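Local coordinates for phosphate-binding protein (Xanthomonas axonopodis pv. citri, PDB 5UB3) that probably serves as a periplasmic receptor of the phosphonate-binding family, partnered with a diguanylate cyclase, and is bound to chloride ion in this crystal, at residues D61-T67 / R211-R217; L83-G89 / F249-R255. Residues are numbered along the deposited sequence.

Interaction 1 of 2, residues D61-T67 / R211-R217; sequences DWVSETT and RAVEMVR
Two antiparallel strands, 62-66 and 212-217, pair in the buried mixed sheet of a periplasmic-binding-protein lobe, where strand 62-66, parallel to its neighbour 4-8, meets a strand returning from late in the chain. Their axes approach to 4.7 Å at 153°. Val63 pairs with Met215 through backbone hydrogen bonds, Val63 N to Met215 O (2.9 Å) and Met215 N to Val63 O (2.8 Å); Glu65 and Val213 form the next hydrogen-bonded pair, with Glu65 N to Val213 O at 3.1 Å and Val213 N to Glu65 O at 2.9 Å. Trp62-Val216 and Ser64-Glu214 are non-hydrogen-bonded pairs, with CA atoms 4.4 and 4.5 Å apart. On the face of Val63 and Met215, Val63 CG2 packs on Met215 CB at 3.8 Å, against helix 67-75. The face of Trp62, Ser64, Glu214 and Val216 holds a polar cluster around Glu214, whose chi1 and chi2 are both m: OE1 accepts from Trp62 NE1 (2.7 Å, Trp62 chi1 t), while Thr85 OG1 hydrogen-bonds Glu214 OE2. Just before the strand, Asp61 OD1 makes a salt bridge to Arg217 NE at 2.9 Å, its OD2 being held by Val6 N. Shortest is the hydrogen bond from Ser64 OG to Glu214 OE2, 2.4 Å.

Interaction 2 of 2, residues L83-G89 / F249-R255; sequences LMTERGG and FDTTGFR
A classic beta bulge interrupts the antiparallel pairing of strand 83-87 with strand 251-255, the latter at an edge of the sheet. The axes come within 4.6 Å at 156°. Before the bulge the register is regular: Met84 N to Arg255 O is 2.7 Å and Arg255 N to Met84 O 2.8 Å, Thr85 faces Phe254 as a non-hydrogen-bonded pair, and Glu86 N reaches Gly253 O at 2.8 Å. Then Thr252 and Gly253 both face Glu86, whose O accepts from Thr252 N at 2.9 Å and weakly from Gly253 N at 3.4 Å. Thr252 has the near-helical backbone (phi/psi -115/-4) of a classic bulge's first position, and Arg87 consequently pairs with Thr251. The side chain of Thr252 (chi1 p) has two partners: OG1 donates to Glu86 OE2 at 2.7 Å and accepts from Gly89 N at 2.9 Å. Gly88 N binds Asp250 O at 2.9 Å; Gly88 and Gly89 both have positive phi, which favours glycine. Arg255 lays its guanidinium over Met84 CB, with NH2 3.6 Å from that CB. Arg87, extended, runs over Phe249 CB, its NE 3.8 Å away; a water joins Arg87 NE to Thr251 OG1, 2.7 Å to each, while Arg87 NH2 hydrogen-bonds Ser64 OG and Thr251 OG1 bonds Phe248 O. Leu83 and Phe254 pack on Leu232 of helix 222-235, Phe249 touches Gln20 and Leu21 of helix 14-28, and strand 209-217 borders strand 83-87 through backbone bonds from Leu83 and Thr85.

How the interactions relate
From the N terminus, 61-67 comes first, then 83-89; 211-217 closes interaction 1 across 143 intervening residues, and 249-255 closes interaction 2 across 159. Since the segments alternate, the two closures cross rather than nest. They share one sheet: strand 209-217 lies between 62-66 and 79-87, so the order runs 62-66, 209-217, 79-87, 251-255. Both excursions include strands such as 115-118 and 156-160, and each contact brings a late strand, 209-217 or 251-255, back beside an early one. The contacts, centred about 11 Å apart, meet directly: Glu214 OE2 lies 2.7 Å from its hydrogen-bond partner Thr85 OG1, and Glu214 N probably bonds Leu83 O at 2.9 Å.

Interaction 1 of 2, residues D61-T67 / R211-R217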
loop_
_atom_site.group_PDB
_atom_site.type_symbol
_atom_site.label_atom_id
_atom_site.label_comp_id
_atom_site.label_asym_id
_atom_site.label_seq_id
_atom_site.Cartn_x
_atom_site.Cartn_y
_atom_site.Cartn_z
ATOM N N ASP A 61 8.329 -9.289 -12.686
ATOM C CA ASP A 61 9.683 -8.895 -12.341
ATOM C C ASP A 61 9.797 -7.757 -11.372
ATOM O O ASP A 61 10.737 -7.721 -10.612
ATOM C CB ASP A 61 10.419 -8.527 -13.565
ATOM C CG ASP A 61 10.564 -9.703 -14.527
ATOM O OD1 ASP A 61 11.112 -10.733 -14.127
ATOM O OD2 ASP A 61 10.121 -9.565 -15.674
ATOM N N TRP A 62 8.878 -6.810 -11.436
ATOM C CA TRP A 62 9.039 -5.529 -10.812
ATOM C C TRP A 62 7.653 -5.039 -10.436
ATOM O O TRP A 62 6.738 -5.109 -11.249
ATOM C CB TRP A 62 9.758 -4.601 -11.789
ATOM C CG TRP A 62 9.613 -3.128 -11.543
ATOM C CD1 TRP A 62 9.555 -2.466 -10.338
ATOM C CD2 TRP A 62 9.540 -2.126 -12.543
ATOM N NE1 TRP A 62 9.406 -1.109 -10.534
ATOM C CE2 TRP A 62 9.427 -0.863 -11.877
ATOM C CE3 TRP A 62 9.571 -2.156 -13.939
ATOM C CZ2 TRP A 62 9.268 0.345 -12.575
ATOM C CZ3 TRP A 62 9.452 -0.928 -14.635
ATOM C CH2 TRP A 62 9.294 0.286 -13.946
ATOM N N VAL A 63 7.490 -4.678 -9.175
ATOM C CA VAL A 63 6.241 -4.093 -8.721
ATOM C C VAL A 63 6.539 -2.794 -7.985
ATOM O O VAL A 63 7.587 -2.670 -7.361
ATOM C CB VAL A 63 5.436 -5.024 -7.826
ATOM C CG1 VAL A 63 5.047 -6.321 -8.535
ATOM C CG2 VAL A 63 6.185 -5.275 -6.523
ATOM N N SER A 64 5.594 -1.857 -8.021
ATOM C CA SER A 64 5.710 -0.651 -7.277
ATOM C C SER A 64 4.560 -0.719 -6.321
ATOM O O SER A 64 3.461 -0.758 -6.777
ATOM C CB SER A 64 5.549 0.559 -8.170
ATOM O OG SER A 64 5.810 1.739 -7.417
ATOM N N GLU A 65 4.825 -0.752 -5.022
ATOM C CA GLU A 65 3.793 -1.036 -3.959
ATOM C C GLU A 65 3.994 -0.157 -2.770
ATOM O O GLU A 65 5.120 0.351 -2.538
ATOM C CB GLU A 65 3.952 -2.444 -3.423
ATOM C CG GLU A 65 3.624 -3.506 -4.409
ATOM C CD GLU A 65 2.175 -3.564 -4.801
ATOM O OE1 GLU A 65 1.339 -2.963 -4.151
ATOM O OE2 GLU A 65 1.913 -4.252 -5.807
ATOM N N THR A 66 2.947 -0.041 -1.952
ATOM C CA THR A 66 3.123 0.614 -0.691
ATOM C C THR A 66 3.951 -0.312 0.172
ATOM O O THR A 66 3.978 -1.469 -0.064
ATOM C CB THR A 66 1.789 0.895 -0.042
ATOM O OG1 THR A 66 1.192 -0.366 0.231
ATOM C CG2 THR A 66 0.885 1.769 -1.007
ATOM N N THR A 67 4.616 0.224 1.172
ATOM C CA THR A 67 5.606 -0.530 1.893
ATOM C C THR A 67 5.117 -1.748 2.665
ATOM O O THR A 67 5.841 -2.705 2.767
ATOM C CB THR A 67 6.388 0.403 2.797
ATOM O OG1 THR A 67 5.481 1.199 3.541
ATOM C CG2 THR A 67 7.267 1.285 1.955
ATOM N N ARG A 211 6.472 5.420 2.465
ATOM C CA ARG A 211 5.260 5.318 1.714
ATOM C C ARG A 211 5.236 4.206 0.675
ATOM O O ARG A 211 4.269 3.448 0.554
ATOM C CB ARG A 211 5.145 6.661 1.025
ATOM C CG ARG A 211 4.059 6.690 0.065
ATOM C CD ARG A 211 3.353 7.979 0.080
ATOM N NE ARG A 211 2.095 7.683 -0.543
ATOM C CZ ARG A 211 1.348 8.581 -1.145
ATOM N NH1 ARG A 211 1.709 9.870 -1.207
ATOM N NH2 ARG A 211 0.222 8.156 -1.680
ATOM N N ALA A 212 6.284 4.119 -0.135
ATOM C CA ALA A 212 6.253 3.148 -1.244
ATOM C C ALA A 212 7.638 2.762 -1.612
ATOM O O ALA A 212 8.582 3.424 -1.190
ATOM C CB ALA A 212 5.512 3.692 -2.432
ATOM N N VAL A 213 7.738 1.667 -2.377
ATOM C CA VAL A 213 9.024 1.043 -2.662
ATOM C C VAL A 213 8.857 0.271 -3.949
ATOM O O VAL A 213 7.821 -0.359 -4.209
ATOM C CB VAL A 213 9.471 0.134 -1.502
ATOM C CG1 VAL A 213 8.447 -0.893 -1.168
ATOM C CG2 VAL A 213 10.806 -0.565 -1.741
ATOM N N GLU A 214 9.901 0.294 -4.768
ATOM C CA GLU A 214 10.004 -0.576 -5.924
ATOM C C GLU A 214 10.609 -1.893 -5.473
ATOM O O GLU A 214 11.691 -1.931 -4.860
ATOM C CB GLU A 214 10.925 0.104 -6.988
ATOM C CG GLU A 214 10.450 1.504 -7.346
ATOM C CD GLU A 214 8.990 1.500 -7.737
ATOM O OE1 GLU A 214 8.681 0.754 -8.674
ATOM O OE2 GLU A 214 8.164 2.218 -7.107
ATOM N N MET A 215 9.951 -2.989 -5.808
ATOM C CA MET A 215 10.439 -4.302 -5.473
ATOM C C MET A 215 10.714 -5.061 -6.740
ATOM O O MET A 215 10.017 -4.900 -7.753
ATOM C CB MET A 215 9.441 -5.100 -4.669
ATOM C CG MET A 215 8.873 -4.416 -3.442
ATOM S SD MET A 215 10.046 -4.357 -2.058
ATOM C CE MET A 215 10.050 -6.029 -1.502
ATOM N N VAL A 216 11.728 -5.905 -6.675
ATOM C CA VAL A 216 11.995 -6.815 -7.775
ATOM C C VAL A 216 12.054 -8.206 -7.278
ATOM O O VAL A 216 12.428 -8.501 -6.120
ATOM C CB VAL A 216 13.275 -6.516 -8.575
ATOM C CG1 VAL A 216 13.148 -5.197 -9.326
ATOM C CG2 VAL A 216 14.510 -6.600 -7.696
ATOM N N ARG A 217 11.747 -9.114 -8.185
ATOM C CA ARG A 217 11.622 -10.474 -7.795
ATOM C C ARG A 217 12.950 -11.080 -7.393
ATOM O O ARG A 217 13.998 -10.806 -7.962
ATOM C CB ARG A 217 10.997 -11.307 -8.882
ATOM C CG ARG A 217 11.860 -11.527 -10.094
ATOM C CD ARG A 217 11.189 -12.579 -10.940
ATOM N NE ARG A 217 11.935 -12.745 -12.155
ATOM C CZ ARG A 217 12.968 -13.577 -12.311
ATOM N NH1 ARG A 217 13.425 -14.354 -11.333
ATOM N NH2 ARG A 217 13.563 -13.613 -13.477
HETATM O O HOH W 1 11.452 -13.262 -15.185
#

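Interaction 2 of 2, residues L83-G89 / F249-R255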
loop_
_atom_site.group_PDB
_atom_site.type_symbol
_atom_site.label_atom_id
_atom_site.label_comp_id
_atom_site.label_asym_id
_atom_site.label_seq_id
_atom_site.Cartn_x
_atom_site.Cartn_y
_atom_site.Cartn_z
ATOM N N LEU A 83 14.401 0.311 -4.857
ATOM C CA LEU A 83 14.441 1.770 -4.670
ATOM C C LEU A 83 13.343 2.173 -3.725
ATOM O O LEU A 83 12.306 1.535 -3.708
ATOM C CB LEU A 83 14.209 2.525 -5.996
ATOM C CG LEU A 83 15.347 2.495 -7.000
ATOM C CD1 LEU A 83 14.930 3.068 -8.336
ATOM C CD2 LEU A 83 16.573 3.183 -6.412
ATOM N N MET A 84 13.564 3.174 -2.885
ATOM C CA MET A 84 12.482 3.794 -2.133
ATOM C C MET A 84 11.816 4.800 -3.050
ATOM O O MET A 84 12.470 5.444 -3.851
ATOM C CB MET A 84 12.964 4.481 -0.841
ATOM C CG MET A 84 13.677 3.573 0.104
ATOM S SD MET A 84 12.764 2.116 0.619
ATOM C CE MET A 84 11.348 2.913 1.427
ATOM N N THR A 85 10.499 4.902 -2.949
ATOM C CA THR A 85 9.687 5.633 -3.887
ATOM C C THR A 85 8.953 6.744 -3.174
ATOM O O THR A 85 8.357 6.540 -2.100
ATOM C CB THR A 85 8.717 4.692 -4.635
ATOM O OG1 THR A 85 9.503 3.632 -5.173
ATOM C CG2 THR A 85 7.921 5.373 -5.710
ATOM N N GLU A 86 8.989 7.918 -3.810
ATOM C CA GLU A 86 8.316 9.113 -3.299
ATOM C C GLU A 86 7.140 9.329 -4.200
ATOM O O GLU A 86 7.281 9.402 -5.437
ATOM C CB GLU A 86 9.289 10.300 -3.395
ATOM C CG GLU A 86 8.785 11.548 -2.725
ATOM C CD GLU A 86 9.704 12.718 -3.049
ATOM O OE1 GLU A 86 10.793 12.795 -2.408
ATOM O OE2 GLU A 86 9.303 13.478 -3.969
ATOM N N ARG A 87 5.970 9.432 -3.603
ATOM C CA ARG A 87 4.760 9.696 -4.326
ATOM C C ARG A 87 4.104 11.003 -3.857
ATOM O O ARG A 87 4.005 11.300 -2.658
ATOM C CB ARG A 87 3.793 8.531 -4.152
ATOM C CG ARG A 87 4.248 7.223 -4.792
ATOM C CD ARG A 87 3.255 6.119 -4.563
ATOM N NE ARG A 87 3.694 4.852 -5.148
ATOM C CZ ARG A 87 3.074 3.685 -4.965
ATOM N NH1 ARG A 87 1.948 3.571 -4.200
ATOM N NH2 ARG A 87 3.605 2.617 -5.570
ATOM N N GLY A 88 3.611 11.756 -4.824
ATOM C CA GLY A 88 3.065 13.089 -4.576
ATOM C C GLY A 88 3.911 13.994 -3.718
ATOM O O GLY A 88 3.375 14.666 -2.870
ATOM N N GLY A 89 5.221 13.962 -3.887
ATOM C CA GLY A 89 6.133 14.720 -3.058
ATOM C C GLY A 89 6.374 14.226 -1.631
ATOM O O GLY A 89 7.107 14.872 -0.877
ATOM N N PHE A 249 1.372 6.644 -10.282
ATOM C CA PHE A 249 0.981 6.978 -8.887
ATOM C C PHE A 249 1.604 8.273 -8.433
ATOM O O PHE A 249 1.938 8.451 -7.245
ATOM C CB PHE A 249 1.404 5.836 -7.994
ATOM C CG PHE A 249 1.121 4.510 -8.614
ATOM C CD1 PHE A 249 -0.189 4.158 -8.896
ATOM C CD2 PHE A 249 2.150 3.671 -9.036
ATOM C CE1 PHE A 249 -0.480 2.965 -9.539
ATOM C CE2 PHE A 249 1.873 2.464 -9.648
ATOM C CZ PHE A 249 0.550 2.101 -9.895
ATOM N N ASP A 250 1.771 9.159 -9.407
ATOM C CA ASP A 250 2.383 10.476 -9.207
ATOM C C ASP A 250 3.717 10.338 -8.561
ATOM O O ASP A 250 4.002 10.930 -7.534
ATOM C CB ASP A 250 1.447 11.380 -8.429
ATOM C CG ASP A 250 1.903 12.839 -8.430
ATOM O OD1 ASP A 250 2.592 13.307 -9.328
ATOM O OD2 ASP A 250 1.601 13.511 -7.475
ATOM N N THR A 251 4.555 9.508 -9.145
ATOM C CA THR A 251 5.898 9.307 -8.562
ATOM C C THR A 251 6.746 10.552 -8.813
ATOM O O THR A 251 6.827 11.034 -9.915
ATOM C CB THR A 251 6.559 8.043 -9.107
ATOM O OG1 THR A 251 5.757 6.902 -8.701
ATOM C CG2 THR A 251 7.995 7.923 -8.613
ATOM N N THR A 252 7.283 11.107 -7.760
ATOM C CA THR A 252 8.006 12.377 -7.816
ATOM C C THR A 252 9.459 12.144 -7.469
ATOM O O THR A 252 10.276 13.075 -7.504
ATOM C CB THR A 252 7.423 13.393 -6.832
ATOM O OG1 THR A 252 7.249 12.774 -5.548
ATOM C CG2 THR A 252 6.075 13.932 -7.312
ATOM N N GLY A 253 9.800 10.916 -7.104
ATOM C CA GLY A 253 11.156 10.624 -6.718
ATOM C C GLY A 253 11.415 9.160 -6.506
ATOM O O GLY A 253 10.537 8.415 -6.102
ATOM N N PHE A 254 12.656 8.762 -6.733
ATOM C CA PHE A 254 13.132 7.466 -6.278
ATOM C C PHE A 254 14.421 7.687 -5.589
ATOM O O PHE A 254 15.206 8.616 -5.944
ATOM C CB PHE A 254 13.475 6.525 -7.435
ATOM C CG PHE A 254 12.320 6.107 -8.263
ATOM C CD1 PHE A 254 11.387 5.197 -7.768
ATOM C CD2 PHE A 254 12.181 6.593 -9.566
ATOM C CE1 PHE A 254 10.342 4.771 -8.555
ATOM C CE2 PHE A 254 11.087 6.215 -10.317
ATOM C CZ PHE A 254 10.170 5.307 -9.819
ATOM N N ARG A 255 14.739 6.821 -4.652
ATOM C CA ARG A 255 16.025 6.927 -4.096
ATOM C C ARG A 255 16.588 5.595 -3.605
ATOM O O ARG A 255 15.831 4.618 -3.392
ATOM C CB ARG A 255 16.031 8.050 -3.065
ATOM C CG ARG A 255 15.476 7.707 -1.755
ATOM C CD ARG A 255 15.200 8.940 -0.841
ATOM N NE ARG A 255 14.733 8.215 0.350
ATOM C CZ ARG A 255 13.483 7.804 0.624
ATOM N NH1 ARG A 255 12.395 8.163 -0.113
ATOM N NH2 ARG A 255 13.331 7.028 1.709
HETATM O O HOH W 2 12.316 8.306 -2.893
HETATM O O HOH W 3 9.329 6.571 0.325
HETATM O O HOH W 4 5.105 4.552 -7.478
#